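Local coordinates for protein alpha-glucosidase (Bacteroides thetaiotaomicron, PDB 5XFM) that hydrolyses beta-L-arabinopyranosides and alpha-galactosides as a bifunctional glycoside hydrolase of family 97, at residues A[193-198]-A[437-442]; A[208-213]-A[482-487]; A[258-263]-A[280-285]. The protein carries 1 engineered substitution. All coordinates share one frame; numbering follows the deposited sequence.

Interaction 1: residues A[193-198]-A[437-442]; sequences YTFPCL and LPRGWE
The forked end of Leu437 is set against the peptide that joins Phe195 to Pro196. Of its two methyls, CD2 does most of the touching and lies 3.4 Å from Phe195 O. The same methyl is 3.7 Å from Pro196 CD and also meets Phe195 CB. The other methyl, CD1, comes to 3.8 Å from Pro196 CD. The peptide before Pro196 is cis, which puts the proline CD on the same side as Phe195 O, and both meet the fork. The proline ring and the leucine side chain cross at about a right angle. With CG of Leu437 anti to the backbone N (chi1 -178°), the fork is carried out from the 437-442 backbone toward this cis peptide. Cutting Leu437 back to an alanine takes away both methyls and is likely to leave a gap against the cis peptide, where Pro196 CD would lose this apolar contact. Further along, Arg439 approaches the Phe195 ring at its edge and near its plane, with NH2 4.5 Å from CD2, a loose approach with the guanidinium set obliquely. That group is held mainly by others: NE pairs with Glu211 in a salt bridge, NH2 bonds to Ser221 O and Tyr173 OH, and NH1 reaches Thr436 OG1. The bond from NH1 back to Leu437 O, 2.7 Å at an angle of 128°, is weak. This is an interdomain contact, a cis-proline corner of the galactose-mutarotase-like N-terminal domain meeting a loop of the barrel region. Phe195 and Pro196 lead into strand 197-200 and rest on strand 206-212 through Val209, Ser210 and Leu208, while the other segment runs through Gly440, the N-cap residue, into helix 441-444, whose Trp441 touches Tyr448 of barrel strand 448-451.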
loop_
_atom_site.group_PDB
_atom_site.type_symbol
_atom_site.label_atom_id
_atom_site.label_comp_id
_atom_site.label_asym_id
_atom_site.label_seq_id
_atom_site.Cartn_x
_atom_site.Cartn_y
_atom_site.Cartn_z
ATOM N N TYR A 193 -10.064 7.713 -9.961
ATOM C CA TYR A 193 -8.736 7.419 -9.428
ATOM C C TYR A 193 -8.773 6.359 -8.333
ATOM O O TYR A 193 -9.729 6.290 -7.561
ATOM C CB TYR A 193 -8.108 8.702 -8.888
ATOM C CG TYR A 193 -8.279 9.868 -9.828
ATOM C CD1 TYR A 193 -7.366 10.107 -10.844
ATOM C CD2 TYR A 193 -9.374 10.716 -9.717
ATOM C CE1 TYR A 193 -7.530 11.166 -11.709
ATOM C CE2 TYR A 193 -9.546 11.776 -10.582
ATOM C CZ TYR A 193 -8.623 11.996 -11.574
ATOM O OH TYR A 193 -8.791 13.052 -12.428
ATOM N N THR A 194 -7.737 5.537 -8.255
ATOM C CA THR A 194 -7.694 4.526 -7.204
ATOM C C THR A 194 -7.001 5.055 -5.953
ATOM O O THR A 194 -6.117 5.915 -6.035
ATOM C CB THR A 194 -6.998 3.232 -7.667
ATOM O OG1 THR A 194 -5.638 3.504 -8.018
ATOM C CG2 THR A 194 -7.747 2.629 -8.836
ATOM N N PHE A 195 -7.428 4.540 -4.800
ATOM C CA PHE A 195 -6.870 4.914 -3.502
ATOM C C PHE A 195 -5.422 4.463 -3.378
ATOM O O PHE A 195 -5.009 3.523 -4.059
ATOM C CB PHE A 195 -7.709 4.317 -2.356
ATOM C CG PHE A 195 -9.075 4.933 -2.209
ATOM C CD1 PHE A 195 -9.228 6.311 -2.125
ATOM C CD2 PHE A 195 -10.206 4.132 -2.150
ATOM C CE1 PHE A 195 -10.482 6.880 -1.983
ATOM C CE2 PHE A 195 -11.464 4.694 -2.012
ATOM C CZ PHE A 195 -11.602 6.072 -1.928
ATOM N N PRO A 196 -4.635 5.152 -2.532
ATOM C CA PRO A 196 -5.028 6.378 -1.826
ATOM C C PRO A 196 -4.801 7.609 -2.693
ATOM O O PRO A 196 -4.132 7.529 -3.730
ATOM C CB PRO A 196 -4.121 6.374 -0.592
ATOM C CG PRO A 196 -2.864 5.704 -1.084
ATOM C CD PRO A 196 -3.342 4.636 -2.044
ATOM N N CYS A 197 -5.357 8.736 -2.270
ATOM C CA CYS A 197 -5.347 9.938 -3.087
ATOM C C CYS A 197 -4.844 11.142 -2.301
ATOM O O CYS A 197 -5.420 11.503 -1.279
ATOM C CB CYS A 197 -6.752 10.202 -3.617
ATOM S SG CYS A 197 -7.404 8.850 -4.598
ATOM N N LEU A 198 -3.781 11.771 -2.795
ATOM C CA LEU A 198 -3.137 12.865 -2.076
ATOM C C LEU A 198 -3.539 14.230 -2.632
ATOM O O LEU A 198 -3.549 14.453 -3.837
ATOM C CB LEU A 198 -1.609 12.712 -2.117
ATOM C CG LEU A 198 -0.819 13.767 -1.330
ATOM C CD1 LEU A 198 -1.190 13.750 0.163
ATOM C CD2 LEU A 198 0.672 13.585 -1.502
ATOM N N LEU A 437 -5.332 -2.491 -4.081
ATOM C CA LEU A 437 -4.688 -1.898 -2.919
ATOM C C LEU A 437 -5.060 -2.676 -1.663
ATOM O O LEU A 437 -6.215 -3.069 -1.507
ATOM C CB LEU A 437 -5.107 -0.432 -2.768
ATOM C CG LEU A 437 -4.504 0.378 -1.623
ATOM C CD1 LEU A 437 -3.106 0.807 -2.025
ATOM C CD2 LEU A 437 -5.357 1.595 -1.245
ATOM N N PRO A 438 -4.082 -2.921 -0.770
ATOM C CA PRO A 438 -4.383 -3.544 0.523
ATOM C C PRO A 438 -5.120 -2.551 1.414
ATOM O O PRO A 438 -4.795 -1.363 1.413
ATOM C CB PRO A 438 -3.001 -3.881 1.085
ATOM C CG PRO A 438 -2.108 -2.852 0.474
ATOM C CD PRO A 438 -2.642 -2.639 -0.915
ATOM N N ARG A 439 -6.125 -3.017 2.139
ATOM C CA ARG A 439 -6.937 -2.098 2.921
ATOM C C ARG A 439 -6.906 -2.467 4.404
ATOM O O ARG A 439 -7.888 -2.973 4.951
ATOM C CB ARG A 439 -8.359 -2.083 2.363
ATOM C CG ARG A 439 -8.515 -1.149 1.157
ATOM C CD ARG A 439 -9.369 -1.810 0.090
ATOM N NE ARG A 439 -9.779 -0.931 -1.006
ATOM C CZ ARG A 439 -9.331 -1.028 -2.256
ATOM N NH1 ARG A 439 -8.431 -1.946 -2.575
ATOM N NH2 ARG A 439 -9.781 -0.200 -3.189
ATOM N N GLY A 440 -5.765 -2.217 5.046
ATOM C CA GLY A 440 -5.585 -2.588 6.436
ATOM C C GLY A 440 -5.340 -4.083 6.570
ATOM O O GLY A 440 -5.564 -4.665 7.632
ATOM N N TRP A 441 -4.888 -4.709 5.487
ATOM C CA TRP A 441 -4.826 -6.167 5.432
ATOM C C TRP A 441 -3.776 -6.833 6.344
ATOM O O TRP A 441 -3.968 -7.985 6.743
ATOM C CB TRP A 441 -4.617 -6.609 3.974
ATOM C CG TRP A 441 -5.878 -6.467 3.150
ATOM C CD1 TRP A 441 -7.042 -5.865 3.539
ATOM C CD2 TRP A 441 -6.114 -6.980 1.832
ATOM N NE1 TRP A 441 -7.977 -5.953 2.539
ATOM C CE2 TRP A 441 -7.435 -6.631 1.479
ATOM C CE3 TRP A 441 -5.337 -7.693 0.910
ATOM C CZ2 TRP A 441 -7.997 -6.972 0.247
ATOM C CZ3 TRP A 441 -5.896 -8.032 -0.313
ATOM C CH2 TRP A 441 -7.212 -7.669 -0.634
ATOM N N GLU A 442 -2.712 -6.118 6.716
ATOM C CA GLU A 442 -1.705 -6.673 7.628
ATOM C C GLU A 442 -2.316 -7.029 8.987
ATOM O O GLU A 442 -2.021 -8.082 9.562
ATOM C CB GLU A 442 -0.548 -5.684 7.844
ATOM C CG GLU A 442 0.358 -5.428 6.633
ATOM C CD GLU A 442 -0.081 -4.235 5.800
ATOM O OE1 GLU A 442 -1.259 -3.827 5.922
ATOM O OE2 GLU A 442 0.755 -3.696 5.038
#

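Interaction 2: residues A[208-213]-A[482-487]; sequences LVSETG and NTVGSM
Leu208 meets Thr483 and Val484 through methyl groups alone, and no ring or other flat group lies on a face or at an edge of this contact. The flat group next to it is the Asn482 amide, which works within its own segment: ND2 donates to Gly485 O at 2.8 Å, with the acceptor tilted 19° out of the amide plane, and OD1 accepts from Gln523 N, so both ends of the amide are engaged. A weak backbone bond from Gly485 N to Asn482 O, 3.3 Å long, spans the same four residues, and Thr483 and Val484 have the backbone angles expected of the central pair of a type I turn. The two side chains are presented to the strand. CD2 of Leu208 and CG2 of Thr483 meet tip to tip at 3.6 Å, while CG1 of Val484 lies 3.9 Å from the same leucine methyl, its side chain slanting across that of Leu208. Ser210, two residues on along the same side of the strand, brings OG to 4.3 Å from Val484 CG1. The rotation of Thr483 divides its branches: OG1 stands anti to the backbone N (chi1 -157°) and bonds to Ile272 O, which leaves the methyl to face Leu208. All four touching residues are buried. The arrangement belongs to the family 97 architecture, in which a galactose-mutarotase-like beta-sandwich domain abuts a TIM-barrel-like catalytic domain: here strand 206-212 of the sandwich packs on a loop of the barrel region.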
loop_
_atom_site.group_PDB
_atom_site.type_symbol
_atom_site.label_atom_id
_atom_site.label_comp_id
_atom_site.label_asym_id
_atom_site.label_seq_id
_atom_site.Cartn_x
_atom_site.Cartn_y
_atom_site.Cartn_z
ATOM N N LEU A 208 -4.898 13.138 2.688
ATOM C CA LEU A 208 -4.861 11.843 2.012
ATOM C C LEU A 208 -6.168 11.078 2.213
ATOM O O LEU A 208 -6.539 10.751 3.342
ATOM C CB LEU A 208 -3.700 11.004 2.530
ATOM C CG LEU A 208 -3.501 9.644 1.855
ATOM C CD1 LEU A 208 -2.892 9.772 0.451
ATOM C CD2 LEU A 208 -2.674 8.724 2.742
ATOM N N VAL A 209 -6.860 10.798 1.116
ATOM C CA VAL A 209 -8.132 10.077 1.147
ATOM C C VAL A 209 -7.931 8.599 0.817
ATOM O O VAL A 209 -7.311 8.264 -0.191
ATOM C CB VAL A 209 -9.139 10.694 0.153
ATOM C CG1 VAL A 209 -10.381 9.839 0.025
ATOM C CG2 VAL A 209 -9.491 12.121 0.575
ATOM N N SER A 210 -8.434 7.711 1.669
ATOM C CA SER A 210 -8.350 6.284 1.368
ATOM C C SER A 210 -9.504 5.513 1.996
ATOM O O SER A 210 -10.506 6.098 2.389
ATOM C CB SER A 210 -7.015 5.710 1.840
ATOM O OG SER A 210 -6.722 4.499 1.163
ATOM N N GLU A 211 -9.371 4.196 2.071
ATOM C CA GLU A 211 -10.363 3.386 2.765
ATOM C C GLU A 211 -9.692 2.155 3.359
ATOM O O GLU A 211 -8.688 1.663 2.829
ATOM C CB GLU A 211 -11.499 2.975 1.819
ATOM C CG GLU A 211 -11.144 1.824 0.897
ATOM C CD GLU A 211 -12.296 1.388 0.014
ATOM O OE1 GLU A 211 -13.462 1.596 0.405
ATOM O OE2 GLU A 211 -12.022 0.836 -1.077
ATOM N N THR A 212 -10.248 1.653 4.456
ATOM C CA THR A 212 -9.697 0.456 5.079
ATOM C C THR A 212 -10.784 -0.449 5.648
ATOM O O THR A 212 -11.931 -0.025 5.836
ATOM C CB THR A 212 -8.709 0.820 6.198
ATOM O OG1 THR A 212 -8.043 -0.363 6.656
ATOM C CG2 THR A 212 -9.441 1.480 7.359
ATOM N N GLY A 213 -10.410 -1.691 5.942
ATOM C CA GLY A 213 -11.341 -2.655 6.490
ATOM C C GLY A 213 -12.261 -3.216 5.429
ATOM O O GLY A 213 -13.392 -3.602 5.716
ATOM N N ASN A 482 2.559 3.579 -0.447
ATOM C CA ASN A 482 3.180 2.748 0.575
ATOM C C ASN A 482 2.817 3.170 2.010
ATOM O O ASN A 482 2.950 2.380 2.951
ATOM C CB ASN A 482 4.700 2.742 0.346
ATOM C CG ASN A 482 5.407 1.620 1.077
ATOM O OD1 ASN A 482 6.581 1.737 1.420
ATOM N ND2 ASN A 482 4.694 0.526 1.323
ATOM N N THR A 483 2.334 4.403 2.179
ATOM C CA THR A 483 1.982 4.906 3.509
ATOM C C THR A 483 0.756 4.196 4.095
ATOM O O THR A 483 0.600 4.129 5.312
ATOM C CB THR A 483 1.725 6.451 3.499
ATOM O OG1 THR A 483 1.919 6.983 4.808
ATOM C CG2 THR A 483 0.316 6.801 3.033
ATOM N N VAL A 484 -0.127 3.686 3.246
ATOM C CA VAL A 484 -1.309 2.990 3.747
ATOM C C VAL A 484 -1.143 1.475 3.759
ATOM O O VAL A 484 -2.054 0.758 4.175
ATOM C CB VAL A 484 -2.571 3.323 2.915
ATOM C CG1 VAL A 484 -2.839 4.826 2.924
ATOM C CG2 VAL A 484 -2.418 2.810 1.498
ATOM N N GLY A 485 0.001 0.975 3.299
ATOM C CA GLY A 485 0.191 -0.464 3.274
ATOM C C GLY A 485 1.447 -0.996 2.613
ATOM O O GLY A 485 2.120 -0.289 1.853
ATOM N N SER A 486 1.743 -2.265 2.894
ATOM C CA SER A 486 2.911 -2.941 2.342
ATOM C C SER A 486 2.926 -2.888 0.829
ATOM O O SER A 486 1.918 -3.151 0.170
ATOM C CB SER A 486 2.965 -4.402 2.799
ATOM O OG SER A 486 3.196 -4.510 4.184
ATOM N N MET A 487 4.092 -2.562 0.287
ATOM C CA MET A 487 4.283 -2.455 -1.154
ATOM C C MET A 487 5.425 -3.355 -1.620
ATOM O O MET A 487 6.594 -3.079 -1.341
ATOM C CB MET A 487 4.561 -1.003 -1.533
ATOM C CG MET A 487 4.660 -0.733 -3.013
ATOM S SD MET A 487 4.944 1.021 -3.299
ATOM C CE MET A 487 6.581 1.228 -2.596
#

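Interaction 3: residues A[258-263]-A[280-285]; sequences TPWRTI and DVVSPL
Val281 lays its CG2 methyl over the indole of Trp260 in a CH-pi contact, 3.6 Å from the centroid of the five-membered ring and 14° off the ring normal. Its CB stands above the same ring system, 3.8 Å from the plane and over the centre, so the valine covers that face with its branch point as well as its tip. Val282 adds a looser touch, CG1 lying 4.5 Å from Trp260 CD1 in an oblique approach. CG of Trp260 sits anti to the carbonyl carbon (chi1 -62°), which swings the indole out to meet Val281, and the ring system also touches Ala123, Arg125 and Thr212. These flank it from strands 121-128 and 206-212, the two neighbours of strand 256-266 in the sheet. Val281 leans on Thr212 and on Tyr94. Just before it in the chain, Asp280 OD1 is bonded to Tyr82 OH and Thr276 OG1 and probably helps to position Val281. Although Trp260 NE1 comes within 3.2 Å of Val281 O, the angle is too poor for a hydrogen bond. The two segments are therefore joined by dispersion and CH-pi attraction, with shape rather than polar pairing setting the fit.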
loop_
_atom_site.group_PDB
_atom_site.type_symbol
_atom_site.label_atom_id
_atom_site.label_comp_id
_atom_site.label_asym_id
_atom_site.label_seq_id
_atom_site.Cartn_x
_atom_site.Cartn_y
_atom_site.Cartn_z
ATOM N N THR A 258 -20.504 -0.394 6.382
ATOM C CA THR A 258 -19.601 -0.140 5.272
ATOM C C THR A 258 -18.179 -0.180 5.813
ATOM O O THR A 258 -17.979 -0.137 7.024
ATOM C CB THR A 258 -19.856 1.231 4.607
ATOM O OG1 THR A 258 -19.380 2.277 5.455
ATOM C CG2 THR A 258 -21.325 1.432 4.320
ATOM N N PRO A 259 -17.181 -0.302 4.927
ATOM C CA PRO A 259 -15.788 -0.109 5.347
ATOM C C PRO A 259 -15.529 1.314 5.839
ATOM O O PRO A 259 -16.415 2.170 5.774
ATOM C CB PRO A 259 -14.990 -0.388 4.073
ATOM C CG PRO A 259 -15.890 -1.217 3.224
ATOM C CD PRO A 259 -17.282 -0.775 3.538
ATOM N N TRP A 260 -14.326 1.558 6.345
ATOM C CA TRP A 260 -13.971 2.877 6.840
ATOM C C TRP A 260 -13.446 3.763 5.705
ATOM O O TRP A 260 -12.580 3.349 4.938
ATOM C CB TRP A 260 -12.925 2.766 7.948
ATOM C CG TRP A 260 -13.409 2.006 9.154
ATOM C CD1 TRP A 260 -13.313 0.656 9.364
ATOM C CD2 TRP A 260 -14.068 2.545 10.308
ATOM N NE1 TRP A 260 -13.872 0.324 10.575
ATOM C CE2 TRP A 260 -14.338 1.465 11.178
ATOM C CE3 TRP A 260 -14.451 3.833 10.697
ATOM C CZ2 TRP A 260 -14.975 1.635 12.407
ATOM C CZ3 TRP A 260 -15.084 3.998 11.922
ATOM C CH2 TRP A 260 -15.341 2.904 12.759
ATOM N N ARG A 261 -13.995 4.967 5.593
ATOM C CA ARG A 261 -13.458 6.011 4.727
ATOM C C ARG A 261 -12.436 6.790 5.550
ATOM O O ARG A 261 -12.745 7.203 6.671
ATOM C CB ARG A 261 -14.570 6.943 4.277
ATOM C CG ARG A 261 -15.827 6.240 3.797
ATOM C CD ARG A 261 -15.579 5.466 2.556
ATOM N NE ARG A 261 -16.685 4.591 2.171
ATOM C CZ ARG A 261 -16.503 3.358 1.705
ATOM N NH1 ARG A 261 -15.277 2.853 1.613
ATOM N NH2 ARG A 261 -17.542 2.615 1.366
ATOM N N THR A 262 -11.243 7.020 5.017
ATOM C CA THR A 262 -10.190 7.627 5.826
ATOM C C THR A 262 -9.658 8.940 5.258
ATOM O O THR A 262 -9.407 9.071 4.055
ATOM C CB THR A 262 -9.004 6.661 6.015
ATOM O OG1 THR A 262 -8.306 6.504 4.772
ATOM C CG2 THR A 262 -9.497 5.291 6.499
ATOM N N ILE A 263 -9.472 9.905 6.152
ATOM C CA ILE A 263 -8.939 11.212 5.810
ATOM C C ILE A 263 -7.754 11.560 6.709
ATOM O O ILE A 263 -7.926 11.825 7.896
ATOM C CB ILE A 263 -10.001 12.310 5.958
ATOM C CG1 ILE A 263 -11.312 11.894 5.290
ATOM C CG2 ILE A 263 -9.487 13.633 5.405
ATOM C CD1 ILE A 263 -12.467 12.840 5.582
ATOM N N ASP A 280 -5.725 1.495 12.554
ATOM C CA ASP A 280 -6.338 1.998 13.792
ATOM C C ASP A 280 -7.750 1.472 14.036
ATOM O O ASP A 280 -8.153 1.252 15.175
ATOM C CB ASP A 280 -6.395 3.525 13.791
ATOM C CG ASP A 280 -5.056 4.164 14.079
ATOM O OD1 ASP A 280 -4.127 3.451 14.535
ATOM O OD2 ASP A 280 -4.945 5.392 13.867
ATOM N N VAL A 281 -8.501 1.261 12.964
ATOM C CA VAL A 281 -9.922 0.968 13.095
ATOM C C VAL A 281 -10.324 -0.427 12.616
ATOM O O VAL A 281 -11.509 -0.691 12.419
ATOM C CB VAL A 281 -10.751 2.023 12.334
ATOM C CG1 VAL A 281 -10.549 3.402 12.953
ATOM C CG2 VAL A 281 -10.357 2.047 10.873
ATOM N N VAL A 282 -9.347 -1.311 12.419
ATOM C CA VAL A 282 -9.635 -2.704 12.068
ATOM C C VAL A 282 -9.008 -3.695 13.056
ATOM O O VAL A 282 -8.071 -3.358 13.782
ATOM C CB VAL A 282 -9.145 -3.040 10.633
ATOM C CG1 VAL A 282 -9.736 -2.052 9.638
ATOM C CG2 VAL A 282 -7.625 -3.023 10.558
ATOM N N SER A 283 -9.515 -4.926 13.053
ATOM C CA SER A 283 -9.009 -5.980 13.929
ATOM C C SER A 283 -8.765 -7.267 13.142
ATOM O O SER A 283 -9.370 -7.463 12.089
ATOM C CB SER A 283 -10.000 -6.234 15.075
ATOM O OG SER A 283 -10.421 -5.007 15.650
ATOM N N PRO A 284 -7.878 -8.145 13.648
ATOM C CA PRO A 284 -7.653 -9.454 13.019
ATOM C C PRO A 284 -8.938 -10.259 12.872
ATOM O O PRO A 284 -9.761 -10.275 13.787
ATOM C CB PRO A 284 -6.682 -10.141 13.982
ATOM C CG PRO A 284 -5.910 -9.020 14.580
ATOM C CD PRO A 284 -6.890 -7.875 14.710
ATOM N N LEU A 285 -9.101 -10.915 11.730
ATOM C CA LEU A 285 -10.299 -11.704 11.456
ATOM C C LEU A 285 -10.093 -13.175 11.812
ATOM O O LEU A 285 -11.048 -13.956 11.830
ATOM C CB LEU A 285 -10.709 -11.556 9.994
ATOM C CG LEU A 285 -11.277 -10.165 9.679
ATOM C CD1 LEU A 285 -11.342 -9.917 8.179
ATOM C CD2 LEU A 285 -12.645 -9.965 10.330
#

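From the N terminus, the chain passes residues 193-198, 208-213 and 258-263, on or leading into three strands that lie side by side in one antiparallel sheet, then turns back at 280-285, where interaction 3 closes a short loop of 16 intervening residues. Residues 437-442 next close the long loop of interaction 1, and 482-487 that of interaction 2. These two long loops cross, since their segments alternate, and interaction 3 falls within both. Interactions 1 and 2 tie the sandwich sheet to the barrel region, whereas interaction 3 joins the loop after helix 277-280 back to strand 256-266. Glu211 of interaction 2 links all three, reaching Arg439 of interaction 1 and forming a salt bridge to Arg261 of interaction 3, and Ser486 joins Glu442 by a probable hydrogen bond.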